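PDB 3U55: phosphoribosylaminoimidazole-succinocarboxamide synthase from Pyrococcus horikoshii, which catalyses the ATP-dependent joining of L-aspartate to carboxyaminoimidazole ribonucleotide, giving SAICAR in de novo purine biosynthesis. Local coordinates for residues A[219-222]-A[223-227]. Numbering follows the deposited sequence.
Sequences DLIE and AYKEI
L220 lays its isobutyl end over one face of the Y224 ring, one turn further along helix 220-232. Methyl CD2 sits almost on the ring normal, 4.0 Å from the centroid, a CH-pi contact, while CG comes to 3.6 Å from the ring-edge carbon CE1. The leucine's first torsion sets CG trans to the backbone N (chi1 177°), which helps bring the branch over the ring. The backbone bond from Y224 N to L220 O, 2.9 Å long, ties the same two residues. The hydroxyl OH of Y224 is hydrogen-bonded to OD2 of D195, and K45, L48 and N49 of helix 45-62 touch the tyrosine side chain. With an alanine in place of the tyrosine, L220 would probably lose the ring it rests on and D195 would be left without its hydroxyl partner.

On another side of the helix, the K225 chain, extended beyond CG, passes I221 with CE 3.7 Å from CG2. Its NZ stands 3.6 Å from OE1 of E222, a long salt bridge; the glutamate bends at chi2 and runs alongside the lysine.

D219, just ahead of the helix, is its N-cap: OD1 takes the amide N of E222 at 2.9 Å, met on the anti side, 23° out of the carboxylate plane. The cap satisfies a first-turn N-H, and its negative charge probably suits the helix dipole. Chemically, then, this opening turn divides its work: a capped end, a loose ion pair on the outer side, and an aliphatic-aromatic pair joining it to helix 45-62.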
loop_
_atom_site.group_PDB
_atom_site.type_symbol
_atom_site.label_atom_id
_atom_site.label_comp_id
_atom_site.label_asym_id
_atom_site.label_seq_id
_atom_site.Cartn_x
_atom_site.Cartn_y
_atom_site.Cartn_z
ATOM N N ASP A 219 12.215 -31.341 -2.124
ATOM C CA ASP A 219 11.073 -32.051 -2.681
ATOM C C ASP A 219 9.789 -31.464 -2.098
ATOM O O ASP A 219 9.535 -31.595 -0.891
ATOM C CB ASP A 219 11.197 -33.541 -2.347
ATOM C CG ASP A 219 10.186 -34.401 -3.080
ATOM O OD1 ASP A 219 8.982 -34.348 -2.748
ATOM O OD2 ASP A 219 10.605 -35.161 -3.976
ATOM N N LEU A 220 8.996 -30.814 -2.953
ATOM C CA LEU A 220 7.745 -30.177 -2.521
ATOM C C LEU A 220 6.796 -31.154 -1.833
ATOM O O LEU A 220 6.265 -30.856 -0.759
ATOM C CB LEU A 220 7.026 -29.469 -3.685
ATOM C CG LEU A 220 5.662 -28.834 -3.329
ATOM C CD1 LEU A 220 5.496 -27.450 -3.915
ATOM C CD2 LEU A 220 4.468 -29.719 -3.698
ATOM N N ILE A 221 6.574 -32.308 -2.458
ATOM C CA ILE A 221 5.647 -33.298 -1.916
ATOM C C ILE A 221 6.085 -33.761 -0.520
ATOM O O ILE A 221 5.263 -33.856 0.393
ATOM C CB ILE A 221 5.430 -34.487 -2.893
ATOM C CG1 ILE A 221 4.520 -34.061 -4.055
ATOM C CG2 ILE A 221 4.861 -35.711 -2.169
ATOM C CD1 ILE A 221 3.132 -33.546 -3.632
ATOM N N GLU A 222 7.382 -34.014 -0.359
ATOM C CA GLU A 222 7.920 -34.414 0.946
ATOM C C GLU A 222 7.702 -33.340 2.017
ATOM O O GLU A 222 7.369 -33.665 3.158
ATOM C CB GLU A 222 9.400 -34.803 0.847
ATOM C CG GLU A 222 9.673 -36.040 -0.017
ATOM C CD GLU A 222 8.784 -37.227 0.330
ATOM O OE1 GLU A 222 8.003 -37.657 -0.549
ATOM O OE2 GLU A 222 8.857 -37.721 1.479
ATOM N N ALA A 223 7.875 -32.072 1.641
ATOM C CA ALA A 223 7.646 -30.951 2.554
ATOM C C ALA A 223 6.173 -30.860 2.976
ATOM O O ALA A 223 5.875 -30.687 4.158
ATOM C CB ALA A 223 8.120 -29.637 1.933
ATOM N N TYR A 224 5.263 -31.008 2.011
ATOM C CA TYR A 224 3.821 -30.934 2.278
ATOM C C TYR A 224 3.338 -32.136 3.094
ATOM O O TYR A 224 2.433 -32.003 3.925
ATOM C CB TYR A 224 3.022 -30.828 0.969
ATOM C CG TYR A 224 3.004 -29.461 0.295
ATOM C CD1 TYR A 224 4.137 -28.637 0.279
ATOM C CD2 TYR A 224 1.857 -29.010 -0.362
ATOM C CE1 TYR A 224 4.123 -27.391 -0.361
ATOM C CE2 TYR A 224 1.831 -27.770 -0.999
ATOM C CZ TYR A 224 2.966 -26.969 -0.999
ATOM O OH TYR A 224 2.931 -25.743 -1.626
ATOM N N LYS A 225 3.941 -33.302 2.850
ATOM C CA LYS A 225 3.660 -34.504 3.643
ATOM C C LYS A 225 4.067 -34.299 5.097
ATOM O O LYS A 225 3.338 -34.691 6.011
ATOM C CB LYS A 225 4.406 -35.723 3.092
ATOM C CG LYS A 225 3.777 -36.376 1.874
ATOM C CD LYS A 225 4.665 -37.515 1.375
ATOM C CE LYS A 225 3.985 -38.333 0.297
ATOM N NZ LYS A 225 4.866 -39.426 -0.206
ATOM N N GLU A 226 5.232 -33.684 5.293
ATOM C CA GLU A 226 5.793 -33.450 6.623
ATOM C C GLU A 226 4.846 -32.579 7.444
ATOM O O GLU A 226 4.568 -32.884 8.604
ATOM C CB GLU A 226 7.174 -32.796 6.512
ATOM C CG GLU A 226 8.265 -33.484 7.330
ATOM C CD GLU A 226 8.472 -32.863 8.698
ATOM O OE1 GLU A 226 8.079 -33.489 9.709
ATOM O OE2 GLU A 226 9.039 -31.751 8.762
ATOM N N ILE A 227 4.346 -31.507 6.827
ATOM C CA ILE A 227 3.316 -30.657 7.428
ATOM C C ILE A 227 2.093 -31.484 7.812
ATOM O O ILE A 227 1.625 -31.415 8.951
ATOM C CB ILE A 227 2.897 -29.493 6.478
ATOM C CG1 ILE A 227 4.010 -28.449 6.374
ATOM C CG2 ILE A 227 1.586 -28.843 6.936
ATOM C CD1 ILE A 227 4.255 -27.633 7.659
#